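Local atomic coordinates of phytochromobilin synthase (Solanum lycopersicum, PDB entry 6KME), a protein that probably reduces biliverdin IX alpha to phytochromobilin, the chromophore of plant phytochromes, as a ferredoxin-dependent bilin reductase. Residues L160-G165 / I180-S185; P104-D109 / C223-Q228; K145-L150 / F174-V179; E57-L62 / L71-F76. The protein carries 1 engineered substitution. All coordinates share one frame; numbering follows the deposited sequence.

Contact 1 of 4, residues L160-G165 / I180-S185; sequences LLPWGG and IWTRFS. With BLA (biliverdine IX alpha), chain B.
W163 and W181 meet in a T-shaped stack: the pyrrole edge of W181 points into the six-membered ring of W163, with the two planes at 88°. The atom that does the touching is W181 CD1, which stands 3.6 Å from W163 CZ2 and is displaced toward the rim of the W163 face. W163 reaches this place because its CG lies anti to the backbone N (chi1 -173°), which swings the ring back over the strand although its CB leads off from it; its NE1 is held by the carbonyl of F299. Over one face of the W181 indole lies G164 CA, a CH-pi contact 3.7 Å from the centroid of the five-membered ring, and a side chain at G164 would collide with this ring. At the edge, W181 NE1 donates to G165 O at 2.9 Å, nearly straight (171°) and in the plane of the indole, which fixes the rotation of the ring. The opposite face looks toward the bilin methyl CMA, and at the rim W181 CH2 comes 3.4 Å from CAA of biliverdin.

Along the strand, T182 OG1 gives a 2.7 Å hydrogen bond to P162 O, and the weak bond from G164 N to W181 O follows. A water donates to both L161 O and W181 O. Farther along the loop toward helix 151-160, L161 spreads its two methyls, CD1 against I180 CG2 and CD2 against F184 CE2 (3.9 Å). The loop thus crosses, nearly at a right angle, one of the two outermost strands of the seven-stranded antiparallel sheet, and backs the wall of the bilin pocket to which W181 and R183 belong.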
# COMPACT_ATOMS: atom_id res chain seq x y z
N LEU A 160 -20.43 0.92 2.24
CA LEU A 160 -20.61 0.01 1.11
C LEU A 160 -19.65 -1.17 1.12
O LEU A 160 -19.96 -2.21 0.54
CB LEU A 160 -20.42 0.77 -0.21
CG LEU A 160 -21.21 2.06 -0.43
CD1 LEU A 160 -20.77 2.67 -1.75
CD2 LEU A 160 -22.70 1.78 -0.43
N LEU A 161 -18.47 -1.01 1.72
CA LEU A 161 -17.42 -2.03 1.78
C LEU A 161 -17.09 -2.23 3.25
O LEU A 161 -16.22 -1.53 3.81
CB LEU A 161 -16.18 -1.61 0.98
CG LEU A 161 -16.34 -1.42 -0.54
CD1 LEU A 161 -15.15 -0.70 -1.18
CD2 LEU A 161 -16.57 -2.77 -1.24
N PRO A 162 -17.73 -3.19 3.92
CA PRO A 162 -17.66 -3.25 5.39
C PRO A 162 -16.30 -3.67 5.92
O PRO A 162 -15.52 -4.37 5.26
CB PRO A 162 -18.73 -4.29 5.73
CG PRO A 162 -18.79 -5.17 4.52
CD PRO A 162 -18.59 -4.24 3.36
N TRP A 163 -16.03 -3.24 7.15
CA TRP A 163 -14.80 -3.61 7.86
C TRP A 163 -14.50 -5.10 7.72
O TRP A 163 -15.37 -5.95 7.94
CB TRP A 163 -14.94 -3.22 9.33
CG TRP A 163 -13.70 -3.39 10.14
CD1 TRP A 163 -13.51 -4.27 11.18
CD2 TRP A 163 -12.47 -2.65 10.01
NE1 TRP A 163 -12.24 -4.13 11.70
CE2 TRP A 163 -11.58 -3.15 10.99
CE3 TRP A 163 -12.04 -1.63 9.15
CZ2 TRP A 163 -10.29 -2.65 11.15
CZ3 TRP A 163 -10.75 -1.14 9.30
CH2 TRP A 163 -9.89 -1.65 10.30
N GLY A 164 -13.26 -5.42 7.35
CA GLY A 164 -12.87 -6.80 7.09
C GLY A 164 -12.75 -7.68 8.32
O GLY A 164 -12.63 -8.90 8.18
N GLY A 165 -12.79 -7.11 9.52
CA GLY A 165 -12.66 -7.89 10.75
C GLY A 165 -11.27 -7.79 11.34
O GLY A 165 -10.46 -6.92 10.99
N ILE A 180 -9.93 1.58 3.62
CA ILE A 180 -10.87 0.54 3.26
C ILE A 180 -10.15 -0.79 3.45
O ILE A 180 -9.26 -1.14 2.67
CB ILE A 180 -11.39 0.70 1.83
CG1 ILE A 180 -12.20 1.99 1.71
CG2 ILE A 180 -12.22 -0.53 1.42
CD1 ILE A 180 -12.52 2.36 0.28
N TRP A 181 -10.51 -1.51 4.51
CA TRP A 181 -10.03 -2.86 4.77
C TRP A 181 -11.29 -3.71 4.76
O TRP A 181 -12.19 -3.49 5.58
CB TRP A 181 -9.27 -2.94 6.10
CG TRP A 181 -9.36 -4.29 6.81
CD1 TRP A 181 -9.85 -4.53 8.07
CD2 TRP A 181 -8.95 -5.56 6.29
NE1 TRP A 181 -9.77 -5.88 8.37
CE2 TRP A 181 -9.22 -6.53 7.29
CE3 TRP A 181 -8.38 -5.98 5.08
CZ2 TRP A 181 -8.94 -7.89 7.11
CZ3 TRP A 181 -8.10 -7.33 4.90
CH2 TRP A 181 -8.39 -8.27 5.91
N THR A 182 -11.39 -4.62 3.79
CA THR A 182 -12.66 -5.30 3.57
C THR A 182 -12.41 -6.68 2.97
O THR A 182 -11.38 -6.94 2.34
CB THR A 182 -13.61 -4.46 2.67
OG1 THR A 182 -14.93 -5.02 2.68
CG2 THR A 182 -13.12 -4.35 1.22
N ARG A 183 -13.37 -7.57 3.21
CA ARG A 183 -13.48 -8.87 2.58
C ARG A 183 -14.88 -8.99 2.02
O ARG A 183 -15.85 -8.60 2.69
CB ARG A 183 -13.24 -10.02 3.60
CG ARG A 183 -11.92 -9.99 4.38
CD ARG A 183 -11.93 -11.09 5.48
NE ARG A 183 -10.72 -11.10 6.32
CZ ARG A 183 -9.65 -11.85 6.11
NH1 ARG A 183 -9.59 -12.68 5.07
NH2 ARG A 183 -8.62 -11.78 6.94
N PHE A 184 -15.01 -9.51 0.80
CA PHE A 184 -16.35 -9.70 0.26
C PHE A 184 -16.32 -10.76 -0.83
O PHE A 184 -15.27 -11.01 -1.44
CB PHE A 184 -16.95 -8.38 -0.28
CG PHE A 184 -16.12 -7.70 -1.34
CD1 PHE A 184 -16.20 -8.09 -2.67
CD2 PHE A 184 -15.28 -6.64 -1.01
CE1 PHE A 184 -15.44 -7.44 -3.67
CE2 PHE A 184 -14.52 -5.99 -1.99
CZ PHE A 184 -14.60 -6.39 -3.31
N SER A 185 -17.47 -11.39 -1.04
CA SER A 185 -17.64 -12.36 -2.11
C SER A 185 -17.81 -11.66 -3.45
O SER A 185 -18.37 -10.57 -3.54
CB SER A 185 -18.86 -13.24 -1.84
OG SER A 185 -18.58 -14.15 -0.79
CHA BLA B . -4.53 -10.86 3.51
NA BLA B . -3.57 -8.46 3.26
C1A BLA B . -4.24 -9.45 4.00
C2A BLA B . -4.56 -8.86 5.31
C3A BLA B . -4.05 -7.49 5.30
C4A BLA B . -3.44 -7.27 4.03
CMA BLA B . -4.13 -6.43 6.40
CAA BLA B . -5.29 -9.67 6.43
CBA BLA B . -4.28 -10.54 7.13
CGA BLA B . -3.63 -9.77 8.34
O1A BLA B . -4.46 -9.32 9.07
O2A BLA B . -2.43 -9.78 8.31
CHB BLA B . -2.78 -5.99 3.49
NB BLA B . -1.50 -5.14 5.37
C1B BLA B . -1.82 -5.12 3.99
C2B BLA B . -1.24 -3.71 3.54
C3B BLA B . -0.44 -3.18 4.54
C4B BLA B . -0.56 -4.13 5.74
CMB BLA B . -1.38 -3.27 2.09
OB BLA B . 0.01 -4.15 6.82
CAB BLA B . 0.41 -1.97 4.82
CBB BLA B . 1.23 -1.52 5.80
NC BLA B . -2.05 -9.57 -0.99
C1C BLA B . -1.44 -8.53 -1.72
C2C BLA B . -0.76 -9.21 -2.92
C3C BLA B . -1.01 -10.58 -2.81
C4C BLA B . -1.87 -10.85 -1.55
CMC BLA B . 0.02 -8.34 -3.92
OC BLA B . -1.57 -7.39 -1.30
CAC BLA B . -0.54 -11.62 -3.76
CBC BLA B . 0.58 -11.76 -4.50
CHD BLA B . -2.40 -11.94 -0.93
ND BLA B . -3.37 -10.99 1.28
C1D BLA B . -3.11 -11.97 0.42
C2D BLA B . -3.64 -13.32 0.89
C3D BLA B . -4.25 -13.10 2.11
C4D BLA B . -4.10 -11.58 2.42
CMD BLA B . -3.43 -14.56 0.04
CAD BLA B . -4.96 -14.03 3.09
CBD BLA B . -4.03 -14.98 3.82
CGD BLA B . -3.07 -14.29 4.89
O1D BLA B . -1.91 -14.64 4.73
O2D BLA B . -3.65 -13.55 5.67
O HOH W 1 -13.49 -1.15 5.33
O HOH W 2 -15.81 -7.49 5.43
O HOH W 3 -10.46 -10.54 9.26

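Contact 2 of 4, residues P104-D109 / C223-Q228; sequences PKPEFD and CNCEAQ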
# COMPACT_ATOMS: atom_id res chain seq x y z
N PRO A 104 6.08 8.98 -2.54
CA PRO A 104 6.57 10.34 -2.82
C PRO A 104 8.07 10.48 -2.59
O PRO A 104 8.69 9.71 -1.86
CB PRO A 104 5.78 11.21 -1.83
CG PRO A 104 5.47 10.29 -0.68
CD PRO A 104 5.36 8.89 -1.26
N LYS A 105 8.65 11.49 -3.24
CA LYS A 105 9.99 11.90 -2.89
C LYS A 105 9.97 12.47 -1.48
O LYS A 105 8.97 13.05 -1.05
CB LYS A 105 10.54 12.92 -3.90
CG LYS A 105 10.77 12.32 -5.28
CD LYS A 105 11.26 13.34 -6.30
CE LYS A 105 11.31 12.72 -7.69
NZ LYS A 105 11.68 13.72 -8.73
N PRO A 106 11.06 12.30 -0.72
CA PRO A 106 11.04 12.72 0.70
C PRO A 106 10.80 14.21 0.91
O PRO A 106 10.43 14.60 2.02
CB PRO A 106 12.42 12.29 1.20
CG PRO A 106 12.83 11.18 0.29
CD PRO A 106 12.28 11.55 -1.06
N GLU A 107 11.00 15.04 -0.11
CA GLU A 107 10.69 16.46 0.02
C GLU A 107 9.19 16.73 0.11
O GLU A 107 8.79 17.81 0.56
CB GLU A 107 11.29 17.24 -1.16
CG GLU A 107 12.82 17.34 -1.15
CD GLU A 107 13.52 16.05 -1.57
OE1 GLU A 107 12.86 15.16 -2.16
OE2 GLU A 107 14.74 15.93 -1.31
N PHE A 108 8.35 15.79 -0.33
CA PHE A 108 6.90 15.97 -0.36
C PHE A 108 6.27 14.98 0.61
O PHE A 108 6.15 13.79 0.30
CB PHE A 108 6.38 15.78 -1.77
CG PHE A 108 7.04 16.70 -2.77
CD1 PHE A 108 6.53 17.97 -3.01
CD2 PHE A 108 8.19 16.31 -3.43
CE1 PHE A 108 7.14 18.82 -3.91
CE2 PHE A 108 8.81 17.15 -4.34
CZ PHE A 108 8.29 18.41 -4.58
N ASP A 109 5.82 15.48 1.77
CA ASP A 109 5.37 14.59 2.84
C ASP A 109 3.98 14.00 2.60
O ASP A 109 3.23 13.75 3.56
CB ASP A 109 5.40 15.33 4.18
CG ASP A 109 4.33 16.41 4.28
OD1 ASP A 109 3.85 16.89 3.23
OD2 ASP A 109 3.99 16.78 5.42
N CYS A 223 13.68 13.35 8.24
CA CYS A 223 12.61 12.71 8.99
C CYS A 223 11.60 12.06 8.05
O CYS A 223 11.17 10.91 8.28
CB CYS A 223 11.92 13.71 9.91
SG CYS A 223 12.71 13.94 11.53
N ASN A 224 11.20 12.76 6.99
CA ASN A 224 10.28 12.17 6.02
C ASN A 224 10.88 10.94 5.36
O ASN A 224 10.16 9.99 5.04
CB ASN A 224 9.91 13.18 4.93
CG ASN A 224 9.24 14.42 5.46
OD1 ASN A 224 8.69 14.42 6.56
ND2 ASN A 224 9.28 15.48 4.67
N CYS A 225 12.19 10.95 5.14
CA CYS A 225 12.84 9.84 4.46
C CYS A 225 12.90 8.61 5.36
O CYS A 225 12.64 7.49 4.90
CB CYS A 225 14.25 10.26 4.02
SG CYS A 225 15.14 9.01 3.09
N GLU A 226 13.22 8.81 6.65
CA GLU A 226 13.22 7.70 7.59
C GLU A 226 11.82 7.11 7.75
O GLU A 226 11.66 5.89 7.79
CB GLU A 226 13.77 8.16 8.94
CG GLU A 226 13.46 7.20 10.09
CD GLU A 226 14.64 6.97 11.02
OE1 GLU A 226 15.79 7.24 10.62
OE2 GLU A 226 14.41 6.52 12.16
N ALA A 227 10.80 7.97 7.80
CA ALA A 227 9.42 7.48 7.90
C ALA A 227 9.06 6.59 6.71
O ALA A 227 8.44 5.53 6.88
CB ALA A 227 8.45 8.66 8.02
N GLN A 228 9.45 7.00 5.50
CA GLN A 228 9.22 6.16 4.33
C GLN A 228 10.04 4.87 4.39
O GLN A 228 9.53 3.79 4.06
CB GLN A 228 9.52 6.92 3.03
CG GLN A 228 9.19 6.08 1.79
CD GLN A 228 9.30 6.82 0.45
OE1 GLN A 228 9.43 6.19 -0.60
NE2 GLN A 228 9.22 8.15 0.48
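N224 and Q228, one turn apart on helix 218-238, reach across to the connection between two neighbouring strands of the antiparallel sheet, 96-104 and 112-119: N224 to the type I beta turn K105-F108, Q228 to the strand end that leads into it. Each side-chain amide takes a backbone carbonyl.

N224 can be followed outward. Its CB already lies 3.3 Å from P106 O, the atom the amide binds. CG, near both P106 O and D109 CB, hangs beside the backbone N, anti to the carbonyl carbon (chi1 -60°), a torsion that brings ND2 to P106 O. At the tip, ND2 donates to P106 O at 3.0 Å, almost head-on to the carbonyl (C=O...N angle 175°) and within the plane of the amide, while D109 CB packs 3.9 Å from the same nitrogen. The other end, OD1, accepts from H134 NE2, so both ends of the buried amide are engaged and its flip is settled. A leucine in place of N224 would probably leave P106 O and H134 NE2 without their mates in a buried spot.

Between the two amides the contact is apolar: the P106 ring sits on C225, and it also touches I221 of the same helix. D109 turns its carboxylate off toward K145 and Y146.

Q228 works over a longer reach. With CG anti to the backbone N and the chain extended beyond it, the amide spans the gap to the end of strand 96-104, and its OE1 accepts from R82. Its NE2 donates to P104 O at 2.9 Å, with an N-H...O angle of 160°.

Contact 3 of 4, residues K145-L150 / F174-V179; sequences KYYKDL and FFSPIV. With BLA (biliverdine IX alpha), chain B.
Y147 lays its ring against the S176-V179 turn, and the side chains pack most tightly at the phenol end, where S176 CB stands 3.4 Å from Y147 CE1 and slightly farther from CZ. Nearer the root of the side chain P177 CD sits over one face of the ring, a CH-pi contact 4.2 Å from the centroid and 15° off the normal, with the pyrrolidine and the phenol crossing at about a right angle. CG of Y147 is anti to its carbonyl carbon (chi1 -59°), an orientation that carries the ring away from helix 141-147 and in toward the turn. Its OH is hydrogen-bonded to L130 O of strand 123-131.

The turn is stiffened from within. S176 OG accepts from I178 N at 3.0 Å, closing an ST turn inside a type I beta turn, and the same hydroxyl is bonded to D129; I178 O is taken by Y201. With an alanine at Y147, the L130 carbonyl is likely to lose its phenol partner and a gap to open beside S176 and P177.

The side-chain ends are looser at L150, which is partly exposed, whereas I178 opposite it is buried. L150 CD1 meets I178 CD1 at 4.1 Å, although I178 CG2 touches the carbonyl, 3.3 Å from L150 O. No hydrogen bond joins the two segments here or elsewhere.

Just ahead of the turn, F174 and F175 line the bilin pocket: F174 CB is 3.7 Å from CBB of biliverdin, and F175 CE1 lies near CAB of the same vinyl group.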
# COMPACT_ATOMS: atom_id res chain seq x y z
N LYS A 145 -3.75 17.95 8.60
CA LYS A 145 -3.22 18.48 7.35
C LYS A 145 -3.78 17.71 6.14
O LYS A 145 -4.03 18.30 5.09
CB LYS A 145 -1.69 18.41 7.39
CG LYS A 145 -0.97 18.85 6.13
CD LYS A 145 0.54 18.65 6.28
CE LYS A 145 1.29 19.26 5.10
NZ LYS A 145 2.78 19.15 5.22
N TYR A 146 -3.98 16.41 6.27
CA TYR A 146 -4.25 15.59 5.10
C TYR A 146 -5.61 14.90 5.08
O TYR A 146 -6.09 14.58 3.99
CB TYR A 146 -3.15 14.52 4.92
CG TYR A 146 -1.94 15.07 4.21
CD1 TYR A 146 -2.03 15.53 2.90
CD2 TYR A 146 -0.70 15.15 4.83
CE1 TYR A 146 -0.92 16.04 2.23
CE2 TYR A 146 0.42 15.65 4.17
CZ TYR A 146 0.29 16.10 2.87
OH TYR A 146 1.39 16.62 2.21
N TYR A 147 -6.23 14.66 6.23
CA TYR A 147 -7.45 13.85 6.26
C TYR A 147 -8.69 14.61 6.70
O TYR A 147 -9.79 14.07 6.56
CB TYR A 147 -7.25 12.61 7.15
CG TYR A 147 -6.11 11.76 6.66
CD1 TYR A 147 -6.28 10.85 5.62
CD2 TYR A 147 -4.84 11.91 7.20
CE1 TYR A 147 -5.21 10.10 5.14
CE2 TYR A 147 -3.76 11.16 6.73
CZ TYR A 147 -3.96 10.26 5.70
OH TYR A 147 -2.88 9.52 5.25
N LYS A 148 -8.55 15.85 7.17
CA LYS A 148 -9.72 16.58 7.67
C LYS A 148 -10.82 16.64 6.62
O LYS A 148 -12.00 16.43 6.93
CB LYS A 148 -9.32 18.00 8.09
N ASP A 149 -10.45 16.87 5.36
CA ASP A 149 -11.40 17.06 4.28
C ASP A 149 -11.75 15.77 3.55
O ASP A 149 -12.54 15.82 2.59
CB ASP A 149 -10.85 18.10 3.30
CG ASP A 149 -10.79 19.50 3.90
OD1 ASP A 149 -11.65 19.82 4.76
OD2 ASP A 149 -9.89 20.29 3.53
N LEU A 150 -11.21 14.64 3.98
CA LEU A 150 -11.47 13.34 3.37
C LEU A 150 -12.32 12.41 4.23
O LEU A 150 -12.60 11.28 3.81
CB LEU A 150 -10.15 12.65 3.04
CG LEU A 150 -9.26 13.36 2.04
CD1 LEU A 150 -8.02 12.52 1.77
CD2 LEU A 150 -10.03 13.65 0.76
N PHE A 174 0.02 1.85 10.26
CA PHE A 174 0.25 2.39 8.93
C PHE A 174 -1.02 2.81 8.20
O PHE A 174 -0.93 3.30 7.07
CB PHE A 174 1.03 1.35 8.09
CG PHE A 174 2.31 0.90 8.75
CD1 PHE A 174 3.44 1.71 8.74
CD2 PHE A 174 2.37 -0.32 9.42
CE1 PHE A 174 4.63 1.31 9.36
CE2 PHE A 174 3.55 -0.74 10.04
CZ PHE A 174 4.68 0.08 10.01
N PHE A 175 -2.20 2.64 8.80
CA PHE A 175 -3.44 2.93 8.10
C PHE A 175 -3.99 4.30 8.50
O PHE A 175 -3.78 4.76 9.63
CB PHE A 175 -4.50 1.85 8.38
CG PHE A 175 -4.22 0.53 7.71
CD1 PHE A 175 -3.21 0.41 6.75
CD2 PHE A 175 -4.98 -0.59 8.02
CE1 PHE A 175 -2.96 -0.80 6.14
CE2 PHE A 175 -4.74 -1.82 7.39
CZ PHE A 175 -3.73 -1.92 6.46
N SER A 176 -4.69 4.94 7.58
CA SER A 176 -5.33 6.23 7.80
C SER A 176 -6.75 6.04 8.30
O SER A 176 -7.28 4.93 8.27
CB SER A 176 -5.31 7.03 6.50
OG SER A 176 -6.51 6.83 5.79
N PRO A 177 -7.41 7.11 8.77
CA PRO A 177 -8.81 6.98 9.20
C PRO A 177 -9.79 6.71 8.06
O PRO A 177 -10.96 6.43 8.35
CB PRO A 177 -9.12 8.34 9.86
CG PRO A 177 -7.79 8.99 10.09
CD PRO A 177 -6.90 8.47 9.01
N ILE A 178 -9.38 6.80 6.80
CA ILE A 178 -10.28 6.49 5.70
C ILE A 178 -9.95 5.15 5.06
O ILE A 178 -10.45 4.86 3.96
CB ILE A 178 -10.30 7.61 4.64
CG1 ILE A 178 -8.94 7.74 3.94
CG2 ILE A 178 -10.75 8.93 5.27
CD1 ILE A 178 -8.97 8.65 2.69
N VAL A 179 -9.13 4.32 5.71
CA VAL A 179 -8.73 3.05 5.11
C VAL A 179 -9.96 2.21 4.78
O VAL A 179 -10.94 2.16 5.54
CB VAL A 179 -7.77 2.27 6.03
CG1 VAL A 179 -8.46 1.91 7.38
CG2 VAL A 179 -7.28 1.01 5.34
CHA BLA B . -4.53 -10.86 3.51
NA BLA B . -3.57 -8.46 3.26
C1A BLA B . -4.24 -9.45 4.00
C2A BLA B . -4.56 -8.86 5.31
C3A BLA B . -4.05 -7.49 5.30
C4A BLA B . -3.44 -7.27 4.03
CMA BLA B . -4.13 -6.43 6.40
CAA BLA B . -5.29 -9.67 6.43
CBA BLA B . -4.28 -10.54 7.13
CGA BLA B . -3.63 -9.77 8.34
O1A BLA B . -4.46 -9.32 9.07
O2A BLA B . -2.43 -9.78 8.31
CHB BLA B . -2.78 -5.99 3.49
NB BLA B . -1.50 -5.14 5.37
C1B BLA B . -1.82 -5.12 3.99
C2B BLA B . -1.24 -3.71 3.54
C3B BLA B . -0.44 -3.18 4.54
C4B BLA B . -0.56 -4.13 5.74
CMB BLA B . -1.38 -3.27 2.09
OB BLA B . 0.01 -4.15 6.82
CAB BLA B . 0.41 -1.97 4.82
CBB BLA B . 1.23 -1.52 5.80
NC BLA B . -2.05 -9.57 -0.99
C1C BLA B . -1.44 -8.53 -1.72
C2C BLA B . -0.76 -9.21 -2.92
C3C BLA B . -1.01 -10.58 -2.81
C4C BLA B . -1.87 -10.85 -1.55
CMC BLA B . 0.02 -8.34 -3.92
OC BLA B . -1.57 -7.39 -1.30
CAC BLA B . -0.54 -11.62 -3.76
CBC BLA B . 0.58 -11.76 -4.50
CHD BLA B . -2.40 -11.94 -0.93
ND BLA B . -3.37 -10.99 1.28
C1D BLA B . -3.11 -11.97 0.42
C2D BLA B . -3.64 -13.32 0.89
C3D BLA B . -4.25 -13.10 2.11
C4D BLA B . -4.10 -11.58 2.42
CMD BLA B . -3.43 -14.56 0.04
CAD BLA B . -4.96 -14.03 3.09
CBD BLA B . -4.03 -14.98 3.82
CGD BLA B . -3.07 -14.29 4.89
O1D BLA B . -1.91 -14.64 4.73
O2D BLA B . -3.65 -13.55 5.67

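Contact 4 of 4, residues E57-L62 / L71-F76; sequences EKYSSL and LQMLSF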
# COMPACT_ATOMS: atom_id res chain seq x y z
N GLU A 57 13.43 -1.66 -17.02
CA GLU A 57 14.37 -2.50 -17.74
C GLU A 57 14.74 -3.76 -16.98
O GLU A 57 15.39 -4.64 -17.55
CB GLU A 57 15.65 -1.72 -18.04
CG GLU A 57 15.40 -0.39 -18.72
CD GLU A 57 16.55 0.56 -18.51
OE1 GLU A 57 17.65 0.06 -18.20
OE2 GLU A 57 16.34 1.78 -18.64
N LYS A 58 14.36 -3.86 -15.70
CA LYS A 58 14.63 -5.05 -14.91
C LYS A 58 13.38 -5.77 -14.42
O LYS A 58 13.47 -6.95 -14.06
CB LYS A 58 15.51 -4.70 -13.69
N TYR A 59 12.22 -5.11 -14.43
CA TYR A 59 10.96 -5.70 -13.94
C TYR A 59 9.85 -5.33 -14.91
O TYR A 59 9.36 -4.20 -14.89
CB TYR A 59 10.64 -5.21 -12.53
CG TYR A 59 11.73 -5.59 -11.56
CD1 TYR A 59 11.77 -6.87 -11.01
CD2 TYR A 59 12.74 -4.70 -11.24
CE1 TYR A 59 12.79 -7.24 -10.15
CE2 TYR A 59 13.76 -5.06 -10.38
CZ TYR A 59 13.78 -6.33 -9.83
OH TYR A 59 14.80 -6.68 -8.98
N SER A 60 9.43 -6.28 -15.74
CA SER A 60 8.35 -6.00 -16.68
C SER A 60 7.38 -7.17 -16.77
O SER A 60 6.18 -7.00 -16.59
CB SER A 60 8.91 -5.66 -18.07
OG SER A 60 9.68 -6.74 -18.58
N SER A 61 7.91 -8.36 -17.05
CA SER A 61 7.08 -9.54 -17.22
C SER A 61 7.81 -10.75 -16.65
O SER A 61 9.02 -10.93 -16.88
CB SER A 61 6.74 -9.78 -18.69
OG SER A 61 6.02 -10.98 -18.85
N LEU A 62 7.07 -11.59 -15.93
CA LEU A 62 7.66 -12.75 -15.28
C LEU A 62 6.61 -13.86 -15.25
O LEU A 62 5.48 -13.62 -14.83
CB LEU A 62 8.11 -12.36 -13.86
CG LEU A 62 9.34 -13.00 -13.22
CD1 LEU A 62 10.55 -12.94 -14.14
CD2 LEU A 62 9.61 -12.29 -11.90
N LEU A 71 3.06 -12.44 -14.22
CA LEU A 71 3.16 -11.25 -13.39
C LEU A 71 3.57 -10.11 -14.30
O LEU A 71 4.57 -10.22 -15.02
CB LEU A 71 4.18 -11.44 -12.26
CG LEU A 71 3.92 -12.46 -11.13
CD1 LEU A 71 3.84 -13.91 -11.61
CD2 LEU A 71 5.01 -12.31 -10.08
N GLN A 72 2.78 -9.04 -14.31
CA GLN A 72 3.05 -7.88 -15.15
C GLN A 72 3.40 -6.69 -14.26
O GLN A 72 2.67 -6.39 -13.31
CB GLN A 72 1.84 -7.54 -16.03
CG GLN A 72 1.35 -8.70 -16.87
CD GLN A 72 -0.17 -8.72 -16.97
OE1 GLN A 72 -0.77 -7.91 -17.68
NE2 GLN A 72 -0.80 -9.65 -16.25
N MET A 73 4.51 -6.03 -14.58
CA MET A 73 5.01 -4.95 -13.73
C MET A 73 5.26 -3.69 -14.55
O MET A 73 5.80 -3.74 -15.66
CB MET A 73 6.30 -5.38 -13.02
CG MET A 73 6.04 -6.48 -12.01
SD MET A 73 7.51 -7.34 -11.46
CE MET A 73 7.86 -8.39 -12.88
N LEU A 74 4.87 -2.55 -13.98
CA LEU A 74 5.05 -1.25 -14.60
C LEU A 74 5.63 -0.29 -13.56
O LEU A 74 5.35 -0.43 -12.37
CB LEU A 74 3.73 -0.69 -15.12
CG LEU A 74 2.98 -1.47 -16.19
CD1 LEU A 74 1.57 -0.92 -16.27
CD2 LEU A 74 3.69 -1.33 -17.54
N SER A 75 6.43 0.67 -14.00
CA SER A 75 6.97 1.61 -13.03
C SER A 75 7.23 2.96 -13.69
O SER A 75 7.60 3.05 -14.87
CB SER A 75 8.25 1.07 -12.36
OG SER A 75 9.22 0.64 -13.30
N PHE A 76 7.03 4.02 -12.91
CA PHE A 76 7.13 5.39 -13.40
C PHE A 76 7.63 6.27 -12.26
O PHE A 76 7.64 5.87 -11.09
CB PHE A 76 5.79 5.90 -13.92
CG PHE A 76 5.20 5.06 -15.01
CD1 PHE A 76 5.56 5.26 -16.34
CD2 PHE A 76 4.30 4.05 -14.71
CE1 PHE A 76 5.02 4.48 -17.34
CE2 PHE A 76 3.76 3.26 -15.71
CZ PHE A 76 4.12 3.47 -17.01
O HOH W 4 8.44 -1.88 -14.19
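L62 and L71 exchange a pair of backbone hydrogen bonds: L71 N to L62 O at 2.8 Å, nearly straight at 173°, and L62 N to L71 O at 3.0 Å. Farther along, M73 N donates to S60 O at 2.8 Å. S61 and Q72 form the non-hydrogen-bonded pair between these bonds. Beyond S60 direct pairing gives way to a water, which donates to Y59 O and is also hydrogen-bonded to S75 OG.

These bonds zip together the antiparallel beta hairpin of strands 51-63 and 69-77, at the edge of the sheet where 51-63 is outermost; the irregular part of that strand includes 57-60, and regular pairing resumes at S61.

The packing centres on M73. Its chain is bent at chi3 (-76°), which curls CE back over the partner strand to lie 4.1 Å from L62 CB. SD is 3.9 Å from Y59 CB and approaches the tyrosine ring obliquely, a Met-aromatic contact with 5.5 Å between sulfur and centroid. The Y59 ring turns away from strand 69-77 and packs against helix 251-262, where its OH bonds D256 and its ring meets F261; M73 also touches F261. L71, on the same face as L62, sets CB and CD1 beside L62 O and packs on L87 of the next strand.

Contact 3 is buried and has no hydrogen bond across its segments; contacts 1, 2 and 4 are partly buried and carry hydrogen bonds. Contacts 1 and 4 belong to the two outermost strands of the same sheet, about 29 Å apart between centres, but contact 4 pairs strands whereas contact 1 lays a loop on one. Contact 2 joins a helix to a turn through side-chain amides. Contacts 1 and 3 both reach biliverdin and touch each other where W163 meets V179. Contacts 2 and 3 are tied by the salt bridge from K145 NZ to D109 OD2, with Y146 OH probably bonded to D109 OD1.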